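Local coordinates for DSBA-like thioredoxin domain-containing protein (Nitrosomonas europaea, PDB 2IN3) that is probably a thiol-disulfide oxidoreductase of the DsbA family, FrnE-like subfamily, and a putative protein disulfide isomerase, at residues E6-A14 and W172-E183; R61-H69 and F79-E87. All coordinates share one frame; numbering follows the deposited sequence.

Interaction 1: E6-A14 and W172-E183; sequences EKPVLWYIA and WGISGFPALVVE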
loop_
_atom_site.group_PDB
_atom_site.type_symbol
_atom_site.label_atom_id
_atom_site.label_comp_id
_atom_site.label_asym_id
_atom_site.label_seq_id
_atom_site.Cartn_x
_atom_site.Cartn_y
_atom_site.Cartn_z
ATOM N N GLU A 6 3.160 -25.604 -1.906
ATOM C CA GLU A 6 2.441 -24.300 -1.703
ATOM C C GLU A 6 3.109 -23.398 -0.664
ATOM O O GLU A 6 3.138 -23.709 0.535
ATOM C CB GLU A 6 0.975 -24.546 -1.326
ATOM C CG GLU A 6 0.111 -23.278 -1.262
ATOM C CD GLU A 6 -0.215 -22.684 -2.640
ATOM O OE1 GLU A 6 0.110 -23.317 -3.673
ATOM O OE2 GLU A 6 -0.808 -21.578 -2.686
ATOM N N LYS A 7 3.640 -22.272 -1.129
ATOM C CA LYS A 7 4.308 -21.336 -0.255
ATOM C C LYS A 7 3.314 -20.589 0.614
ATOM O O LYS A 7 2.215 -20.276 0.163
ATOM C CB LYS A 7 5.113 -20.320 -1.067
ATOM C CG LYS A 7 6.429 -20.857 -1.554
ATOM C CD LYS A 7 7.303 -19.740 -2.049
ATOM C CE LYS A 7 6.675 -19.077 -3.214
ATOM N NZ LYS A 7 7.700 -18.286 -3.922
ATOM N N PRO A 8 3.718 -20.278 1.861
ATOM C CA PRO A 8 2.948 -19.378 2.687
ATOM C C PRO A 8 2.868 -18.023 2.001
ATOM O O PRO A 8 3.748 -17.685 1.190
ATOM C CB PRO A 8 3.789 -19.264 3.958
ATOM C CG PRO A 8 4.558 -20.532 4.009
ATOM C CD PRO A 8 4.908 -20.782 2.571
ATOM N N VAL A 9 1.832 -17.258 2.328
ATOM C CA VAL A 9 1.633 -15.948 1.731
ATOM C C VAL A 9 1.949 -14.936 2.804
ATOM O O VAL A 9 1.527 -15.082 3.960
ATOM C CB VAL A 9 0.163 -15.739 1.217
ATOM C CG1 VAL A 9 -0.060 -14.287 0.776
ATOM C CG2 VAL A 9 -0.178 -16.701 0.083
ATOM N N LEU A 10 2.713 -13.928 2.419
ATOM C CA LEU A 10 3.019 -12.812 3.297
ATOM C C LEU A 10 2.208 -11.648 2.733
ATOM O O LEU A 10 2.494 -11.129 1.624
ATOM C CB LEU A 10 4.532 -12.503 3.309
ATOM C CG LEU A 10 4.940 -11.268 4.156
ATOM C CD1 LEU A 10 4.643 -11.463 5.644
ATOM C CD2 LEU A 10 6.422 -10.881 3.957
ATOM N N TRP A 11 1.150 -11.311 3.459
ATOM C CA TRP A 11 0.296 -10.172 3.109
ATOM C C TRP A 11 0.875 -8.840 3.593
ATOM O O TRP A 11 1.079 -8.641 4.800
ATOM C CB TRP A 11 -1.114 -10.353 3.694
ATOM C CG TRP A 11 -1.895 -11.463 3.089
ATOM C CD1 TRP A 11 -2.161 -12.686 3.644
ATOM C CD2 TRP A 11 -2.526 -11.461 1.800
ATOM N NE1 TRP A 11 -2.929 -13.449 2.778
ATOM C CE2 TRP A 11 -3.169 -12.715 1.645
ATOM C CE3 TRP A 11 -2.606 -10.518 0.758
ATOM C CZ2 TRP A 11 -3.881 -13.063 0.479
ATOM C CZ3 TRP A 11 -3.333 -10.860 -0.397
ATOM C CH2 TRP A 11 -3.949 -12.120 -0.521
ATOM N N TYR A 12 1.086 -7.934 2.656
ATOM C CA TYR A 12 1.442 -6.562 2.973
ATOM C C TYR A 12 0.160 -5.728 2.998
ATOM O O TYR A 12 -0.476 -5.531 1.964
ATOM C CB TYR A 12 2.440 -6.017 1.931
ATOM C CG TYR A 12 2.866 -4.583 2.158
ATOM C CD1 TYR A 12 3.239 -4.128 3.427
ATOM C CD2 TYR A 12 2.902 -3.699 1.100
ATOM C CE1 TYR A 12 3.675 -2.791 3.618
ATOM C CE2 TYR A 12 3.320 -2.342 1.265
ATOM C CZ TYR A 12 3.687 -1.914 2.528
ATOM O OH TYR A 12 4.098 -0.612 2.686
ATOM N N ILE A 13 -0.234 -5.294 4.198
ATOM C CA ILE A 13 -1.507 -4.626 4.381
ATOM C C ILE A 13 -1.184 -3.152 4.502
ATOM O O ILE A 13 -0.596 -2.696 5.507
ATOM C CB ILE A 13 -2.278 -5.142 5.633
ATOM C CG1 ILE A 13 -2.525 -6.665 5.517
ATOM C CG2 ILE A 13 -3.590 -4.409 5.776
ATOM C CD1 ILE A 13 -3.077 -7.337 6.772
ATOM N N ALA A 14 -1.571 -2.419 3.472
ATOM C CA ALA A 14 -1.071 -1.050 3.271
ATOM C C ALA A 14 -1.984 -0.256 2.378
ATOM O O ALA A 14 -2.792 -0.824 1.637
ATOM C CB ALA A 14 0.330 -1.064 2.720
ATOM N N TRP A 172 -9.624 -9.190 10.545
ATOM C CA TRP A 172 -8.363 -9.633 11.113
ATOM C C TRP A 172 -7.877 -8.773 12.288
ATOM O O TRP A 172 -6.817 -9.042 12.846
ATOM C CB TRP A 172 -7.269 -9.681 10.051
ATOM C CG TRP A 172 -7.435 -10.752 9.038
ATOM C CD1 TRP A 172 -8.412 -11.708 8.990
ATOM C CD2 TRP A 172 -6.565 -11.006 7.934
ATOM N NE1 TRP A 172 -8.221 -12.518 7.892
ATOM C CE2 TRP A 172 -7.083 -12.118 7.239
ATOM C CE3 TRP A 172 -5.399 -10.386 7.450
ATOM C CZ2 TRP A 172 -6.474 -12.629 6.085
ATOM C CZ3 TRP A 172 -4.796 -10.901 6.321
ATOM C CH2 TRP A 172 -5.338 -12.013 5.646
ATOM N N GLY A 173 -8.621 -7.727 12.630
ATOM C CA GLY A 173 -8.262 -6.860 13.753
ATOM C C GLY A 173 -7.028 -5.983 13.572
ATOM O O GLY A 173 -6.400 -5.591 14.565
ATOM N N ILE A 174 -6.677 -5.646 12.330
ATOM C CA ILE A 174 -5.445 -4.879 12.091
ATOM C C ILE A 174 -5.592 -3.430 12.585
ATOM O O ILE A 174 -6.451 -2.695 12.118
ATOM C CB ILE A 174 -5.009 -4.883 10.597
ATOM C CG1 ILE A 174 -5.015 -6.297 9.988
ATOM C CG2 ILE A 174 -3.644 -4.186 10.411
ATOM C CD1 ILE A 174 -4.021 -7.276 10.577
ATOM N N SER A 175 -4.723 -3.020 13.509
ATOM C CA SER A 175 -4.887 -1.721 14.186
ATOM C C SER A 175 -3.858 -0.662 13.758
ATOM O O SER A 175 -4.013 0.532 14.058
ATOM C CB SER A 175 -4.853 -1.896 15.707
ATOM O OG SER A 175 -3.570 -2.350 16.123
ATOM N N GLY A 176 -2.812 -1.100 13.073
ATOM C CA GLY A 176 -1.759 -0.200 12.652
ATOM C C GLY A 176 -1.315 -0.574 11.260
ATOM O O GLY A 176 -1.445 -1.724 10.847
ATOM N N PHE A 177 -0.814 0.406 10.523
ATOM C CA PHE A 177 -0.393 0.180 9.125
ATOM C C PHE A 177 0.930 0.890 8.948
ATOM O O PHE A 177 1.147 1.910 9.611
ATOM C CB PHE A 177 -1.440 0.711 8.166
ATOM C CG PHE A 177 -2.790 0.106 8.399
ATOM C CD1 PHE A 177 -3.228 -0.956 7.613
ATOM C CD2 PHE A 177 -3.593 0.554 9.475
ATOM C CE1 PHE A 177 -4.479 -1.548 7.852
ATOM C CE2 PHE A 177 -4.839 -0.027 9.737
ATOM C CZ PHE A 177 -5.282 -1.097 8.924
ATOM N N PRO A 178 1.831 0.333 8.109
ATOM C CA PRO A 178 1.691 -0.909 7.333
ATOM C C PRO A 178 1.631 -2.132 8.265
ATOM O O PRO A 178 2.120 -2.051 9.385
ATOM C CB PRO A 178 3.014 -0.969 6.546
ATOM C CG PRO A 178 3.991 -0.169 7.369
ATOM C CD PRO A 178 3.158 0.954 7.928
ATOM N N ALA A 179 1.017 -3.226 7.829
ATOM C CA ALA A 179 1.000 -4.431 8.650
ATOM C C ALA A 179 1.442 -5.576 7.779
ATOM O O ALA A 179 1.322 -5.517 6.551
ATOM C CB ALA A 179 -0.385 -4.695 9.223
ATOM N N LEU A 180 1.978 -6.609 8.415
ATOM C CA LEU A 180 2.402 -7.800 7.694
ATOM C C LEU A 180 1.794 -8.990 8.402
ATOM O O LEU A 180 1.890 -9.106 9.642
ATOM C CB LEU A 180 3.936 -7.913 7.702
ATOM C CG LEU A 180 4.673 -6.987 6.708
ATOM C CD1 LEU A 180 6.167 -7.112 6.930
ATOM C CD2 LEU A 180 4.374 -7.305 5.266
ATOM N N VAL A 181 1.183 -9.862 7.616
ATOM C CA VAL A 181 0.537 -11.076 8.117
ATOM C C VAL A 181 0.950 -12.247 7.242
ATOM O O VAL A 181 0.843 -12.174 6.006
ATOM C CB VAL A 181 -1.028 -10.956 8.093
ATOM C CG1 VAL A 181 -1.685 -12.323 8.400
ATOM C CG2 VAL A 181 -1.496 -9.925 9.092
ATOM N N VAL A 182 1.402 -13.326 7.880
ATOM C CA VAL A 182 1.599 -14.590 7.174
ATOM C C VAL A 182 0.338 -15.460 7.248
ATOM O O VAL A 182 -0.239 -15.679 8.312
ATOM C CB VAL A 182 2.830 -15.390 7.690
ATOM C CG1 VAL A 182 2.976 -16.694 6.898
ATOM C CG2 VAL A 182 4.117 -14.563 7.560
ATOM N N GLU A 183 -0.098 -15.928 6.091
ATOM C CA GLU A 183 -1.227 -16.827 6.013
ATOM C C GLU A 183 -0.694 -18.126 5.454
ATOM O O GLU A 183 -0.145 -18.176 4.343
ATOM C CB GLU A 183 -2.315 -16.239 5.112
ATOM C CG GLU A 183 -3.553 -17.092 5.020
ATOM C CD GLU A 183 -4.749 -16.329 4.492
ATOM O OE1 GLU A 183 -4.627 -15.647 3.442
ATOM O OE2 GLU A 183 -5.821 -16.431 5.138
#
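Trp-11 and Glu-183 meet on one face of an antiparallel strand pair. The indole NE1 of Trp-11 donates to OE1 of Glu-183 at 2.9 Å, from above the carboxylate plane. CB of Glu-183 lies at the indole edge. Trp-172 turns its own edge to a face of Trp-11 in a T-shaped pair, with CH2 of Trp-172 3.8 Å from CD1 of Trp-11 and the planes 63° apart. Ile-13 fills the same face: its CD1 touches both CG2 of Val-181, at 3.8 Å, and the edge of Trp-172. Its CG2, anti to the backbone N, meets the edge of Phe-177 at CE1, 3.6 Å away.

The backbones of 9-14 and 179-183 place Trp-11, Ile-13, Val-181 and Glu-183. Val-9 with Glu-183, Trp-11 with Val-181 and Ile-13 with Ala-179 are hydrogen-bonded pairs, each with two bonds. The other face carries Leu-10, Tyr-12, Leu-180 and Val-182. CD1 of Leu-10 packs on CG2 of Val-182 at 3.7 Å, and helices 19-35 and 198-211 adjoin this side.

Pro-178 follows a cis peptide bond, as the proline facing the CxxC does in thioredoxin folds. Its CB is 3.5 Å from CE1 of Tyr-12, and its side chain also touches Cys-21 of the probable CxxC motif. The paired backbone bonds thus tie the cis-proline segment to strand 9-14, an inner strand, while the indole bond gives the Glu-183 carboxylate a neutral donor.

Interaction 2: R61-H69 and F79-E87; sequences RAQILHHWH and FTFENALPE. With PO4 (phosphate ion), chain B.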
loop_
_atom_site.group_PDB
_atom_site.type_symbol
_atom_site.label_atom_id
_atom_site.label_comp_id
_atom_site.label_asym_id
_atom_site.label_seq_id
_atom_site.Cartn_x
_atom_site.Cartn_y
_atom_site.Cartn_z
ATOM N N ARG A 61 -4.992 17.950 8.822
ATOM C CA ARG A 61 -3.891 18.173 7.862
ATOM C C ARG A 61 -2.539 18.347 8.596
ATOM O O ARG A 61 -1.530 17.804 8.178
ATOM C CB ARG A 61 -4.204 19.396 6.994
ATOM C CG ARG A 61 -3.128 19.787 6.008
ATOM C CD ARG A 61 -3.466 21.140 5.292
ATOM N NE ARG A 61 -2.352 21.496 4.411
ATOM C CZ ARG A 61 -1.307 22.235 4.781
ATOM N NH1 ARG A 61 -1.247 22.754 6.017
ATOM N NH2 ARG A 61 -0.321 22.472 3.918
ATOM N N ALA A 62 -2.533 19.107 9.680
ATOM C CA ALA A 62 -1.284 19.303 10.444
ATOM C C ALA A 62 -0.777 17.985 11.046
ATOM O O ALA A 62 0.428 17.744 11.096
ATOM C CB ALA A 62 -1.461 20.361 11.511
ATOM N N GLN A 63 -1.688 17.135 11.510
ATOM C CA GLN A 63 -1.289 15.820 12.021
ATOM C C GLN A 63 -0.620 15.023 10.929
ATOM O O GLN A 63 0.414 14.400 11.148
ATOM C CB GLN A 63 -2.485 15.040 12.564
ATOM C CG GLN A 63 -3.057 15.648 13.797
ATOM C CD GLN A 63 -4.274 14.906 14.322
ATOM O OE1 GLN A 63 -5.220 14.606 13.580
ATOM N NE2 GLN A 63 -4.270 14.637 15.621
ATOM N N ILE A 64 -1.221 15.026 9.743
ATOM C CA ILE A 64 -0.695 14.238 8.631
ATOM C C ILE A 64 0.700 14.745 8.241
ATOM O O ILE A 64 1.643 13.955 8.060
ATOM C CB ILE A 64 -1.677 14.251 7.416
ATOM C CG1 ILE A 64 -2.974 13.500 7.764
ATOM C CG2 ILE A 64 -1.008 13.681 6.149
ATOM C CD1 ILE A 64 -4.157 13.804 6.828
ATOM N N LEU A 65 0.843 16.064 8.153
ATOM C CA LEU A 65 2.129 16.638 7.777
ATOM C C LEU A 65 3.224 16.329 8.820
ATOM O O LEU A 65 4.375 16.154 8.465
ATOM C CB LEU A 65 1.994 18.151 7.563
ATOM C CG LEU A 65 1.132 18.537 6.346
ATOM C CD1 LEU A 65 0.982 20.039 6.311
ATOM C CD2 LEU A 65 1.697 17.990 5.018
ATOM N N HIS A 66 2.858 16.263 10.103
ATOM C CA HIS A 66 3.822 15.874 11.118
ATOM C C HIS A 66 4.290 14.443 10.830
ATOM O O HIS A 66 5.487 14.155 10.942
ATOM C CB HIS A 66 3.236 15.969 12.529
ATOM C CG HIS A 66 4.110 15.336 13.568
ATOM N ND1 HIS A 66 5.390 15.781 13.836
ATOM C CD2 HIS A 66 3.898 14.275 14.387
ATOM C CE1 HIS A 66 5.924 15.029 14.780
ATOM N NE2 HIS A 66 5.040 14.109 15.132
ATOM N N HIS A 67 3.352 13.564 10.438
ATOM C CA HIS A 67 3.714 12.189 10.065
ATOM C C HIS A 67 4.695 12.189 8.883
ATOM O O HIS A 67 5.684 11.467 8.913
ATOM C CB HIS A 67 2.476 11.304 9.771
ATOM C CG HIS A 67 1.684 10.982 11.002
ATOM N ND1 HIS A 67 0.379 10.539 10.965
ATOM C CD2 HIS A 67 2.009 11.080 12.313
ATOM C CE1 HIS A 67 -0.068 10.378 12.203
ATOM N NE2 HIS A 67 0.901 10.705 13.042
ATOM N N TRP A 68 4.442 13.022 7.867
ATOM C CA TRP A 68 5.329 13.104 6.708
ATOM C C TRP A 68 6.743 13.522 7.122
ATOM O O TRP A 68 7.723 12.895 6.755
ATOM C CB TRP A 68 4.821 14.128 5.689
ATOM C CG TRP A 68 3.568 13.775 4.952
ATOM C CD1 TRP A 68 2.609 12.830 5.307
ATOM C CD2 TRP A 68 3.085 14.415 3.777
ATOM N NE1 TRP A 68 1.587 12.850 4.404
ATOM C CE2 TRP A 68 1.852 13.795 3.440
ATOM C CE3 TRP A 68 3.586 15.440 2.950
ATOM C CZ2 TRP A 68 1.107 14.160 2.310
ATOM C CZ3 TRP A 68 2.836 15.808 1.814
ATOM C CH2 TRP A 68 1.599 15.179 1.520
ATOM N N HIS A 69 6.852 14.594 7.888
ATOM C CA HIS A 69 8.152 14.977 8.431
ATOM C C HIS A 69 8.835 13.821 9.201
ATOM O O HIS A 69 10.010 13.543 8.963
ATOM C CB HIS A 69 7.993 16.213 9.294
ATOM C CG HIS A 69 7.704 17.459 8.516
ATOM N ND1 HIS A 69 8.653 18.074 7.733
ATOM C CD2 HIS A 69 6.587 18.216 8.413
ATOM C CE1 HIS A 69 8.143 19.178 7.203
ATOM N NE2 HIS A 69 6.888 19.280 7.592
ATOM N N PHE A 79 9.323 13.733 0.308
ATOM C CA PHE A 79 7.996 14.365 0.285
ATOM C C PHE A 79 8.196 15.780 -0.238
ATOM O O PHE A 79 9.212 16.389 0.039
ATOM C CB PHE A 79 7.393 14.488 1.703
ATOM C CG PHE A 79 7.097 13.165 2.385
ATOM C CD1 PHE A 79 5.791 12.668 2.425
ATOM C CD2 PHE A 79 8.105 12.470 3.045
ATOM C CE1 PHE A 79 5.488 11.487 3.089
ATOM C CE2 PHE A 79 7.832 11.259 3.692
ATOM C CZ PHE A 79 6.537 10.758 3.710
ATOM N N THR A 80 7.225 16.287 -0.991
ATOM C CA THR A 80 7.200 17.694 -1.393
ATOM C C THR A 80 6.285 18.432 -0.443
ATOM O O THR A 80 5.077 18.218 -0.434
ATOM C CB THR A 80 6.722 17.866 -2.832
ATOM O OG1 THR A 80 7.484 16.996 -3.660
ATOM C CG2 THR A 80 6.921 19.309 -3.299
ATOM N N PHE A 81 6.888 19.251 0.413
ATOM C CA PHE A 81 6.148 19.879 1.483
ATOM C C PHE A 81 5.536 21.181 1.014
ATOM O O PHE A 81 4.490 21.588 1.518
ATOM C CB PHE A 81 7.052 20.113 2.702
ATOM C CG PHE A 81 7.376 18.864 3.438
ATOM C CD1 PHE A 81 6.446 18.271 4.254
ATOM C CD2 PHE A 81 8.612 18.250 3.285
ATOM C CE1 PHE A 81 6.747 17.096 4.932
ATOM C CE2 PHE A 81 8.912 17.073 3.963
ATOM C CZ PHE A 81 7.979 16.498 4.775
ATOM N N GLU A 82 6.188 21.828 0.050
ATOM C CA GLU A 82 5.718 23.112 -0.477
ATOM C C GLU A 82 4.336 22.917 -1.114
ATOM O O GLU A 82 4.165 22.076 -1.993
ATOM C CB GLU A 82 6.706 23.673 -1.504
ATOM C CG GLU A 82 8.058 24.130 -0.942
ATOM C CD GLU A 82 8.951 22.970 -0.478
ATOM O OE1 GLU A 82 8.806 21.820 -0.998
ATOM O OE2 GLU A 82 9.799 23.220 0.417
ATOM N N ASN A 83 3.364 23.698 -0.645
ATOM C CA ASN A 83 1.952 23.583 -1.044
ATOM C C ASN A 83 1.296 22.201 -0.913
ATOM O O ASN A 83 0.312 21.921 -1.592
ATOM C CB ASN A 83 1.712 24.198 -2.426
ATOM C CG ASN A 83 2.029 25.684 -2.447
ATOM O OD1 ASN A 83 3.174 26.082 -2.658
ATOM N ND2 ASN A 83 1.017 26.514 -2.206
ATOM N N ALA A 84 1.838 21.362 -0.029
ATOM C CA ALA A 84 1.244 20.063 0.325
ATOM C C ALA A 84 -0.208 20.193 0.773
ATOM O O ALA A 84 -0.589 21.167 1.455
ATOM C CB ALA A 84 2.065 19.374 1.421
ATOM N N LEU A 85 -1.016 19.209 0.370
ATOM C CA LEU A 85 -2.402 19.089 0.829
ATOM C C LEU A 85 -3.138 20.434 0.871
ATOM O O LEU A 85 -3.498 20.896 1.960
ATOM C CB LEU A 85 -2.442 18.399 2.208
ATOM C CG LEU A 85 -1.806 17.003 2.270
ATOM C CD1 LEU A 85 -1.650 16.491 3.707
ATOM C CD2 LEU A 85 -2.602 16.000 1.451
ATOM N N PRO A 86 -3.386 21.055 -0.310
ATOM C CA PRO A 86 -4.007 22.383 -0.371
ATOM C C PRO A 86 -5.427 22.308 0.154
ATOM O O PRO A 86 -6.036 21.243 0.105
ATOM C CB PRO A 86 -4.062 22.711 -1.875
ATOM C CG PRO A 86 -3.346 21.617 -2.580
ATOM C CD PRO A 86 -3.151 20.473 -1.647
ATOM N N GLU A 87 -5.962 23.421 0.644
ATOM C CA GLU A 87 -7.313 23.396 1.187
ATOM C C GLU A 87 -8.305 23.078 0.062
ATOM O O GLU A 87 -8.206 23.609 -1.053
ATOM C CB GLU A 87 -7.655 24.691 1.964
ATOM C CG GLU A 87 -8.463 25.728 1.227
ATOM C CD GLU A 87 -9.975 25.496 1.313
ATOM O OE1 GLU A 87 -10.396 24.398 1.757
ATOM O OE2 GLU A 87 -10.746 26.414 0.929
HETATM P P PO4 B . -0.791 9.190 7.780
HETATM O O1 PO4 B . -1.098 10.470 8.507
HETATM O O2 PO4 B . -2.035 8.394 7.447
HETATM O O3 PO4 B . -0.012 9.509 6.542
HETATM O O4 PO4 B . -0.002 8.317 8.752
#
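Arg-61 reaches Ala-84 and Leu-85 with CG anti to its backbone N (chi1 177°) and the chain extended through to NE. NE donates to O of Leu-85 at 2.8 Å, and NH2 donates to O of Ala-84, also at 2.8 Å. The second bond is nearly straight, at 170°, and lies in the guanidinium plane. CD1 of Leu-65 rests over one guanidinium face.

In Trp-68 CG lies anti to the carbonyl carbon, which carries the indole toward the loop, between Phe-79 and Leu-65. Phe-79 forms an offset stack on one face, with CD1 of Phe-79 3.5 Å from CD2 of Trp-68. CD2 of Leu-65 covers part of the opposite face. At the far end of the indole, CZ3 of Trp-68 meets CB of Ala-84 at 3.7 Å, and CZ2 of Trp-68 meets CD1 of Leu-85. Tyr-123 adds edge-to-face contacts to both Trp-68 and Phe-79.

His-69 and Phe-81 stack almost parallel, their planes 3° apart and centroids 3.9 Å apart. A type II turn from Phe-81 to Ala-84 bends the loop back to the helix.

His-67 holds a phosphate, probably from the crystallisation liquor, with ND1 2.9 Å from O1. Ser-19 also binds this ion. The contact therefore joins helix 58-75 to its following loop by stacked rings and a two-carbonyl grip, in which the arginine's positive charge would be partly offset by the carbonyl dipoles.

How the interactions relate
Interactions 1 and 2 lie on opposite sides of the chain's centre. Their centres are 27 Å apart and their nearest atoms about 9 Å apart, so they do not touch. Interaction 1 joins the first strand to one late in the chain, and the segments of interaction 2 fall between them in sequence. Interaction 1 belongs to the thioredoxin-type sheet, interaction 2 to a helix and loop of the largely helical part. Helix 19-35, which starts near the probable CxxC pair Cys-18 and Cys-21, is common to both. Pro-178 touches it, as do Trp-68 and Phe-79. The phosphate on His-67 is also hydrogen-bonded to Ser-19, between the two cysteines in sequence. The two contacts thus approach the probable redox site separately.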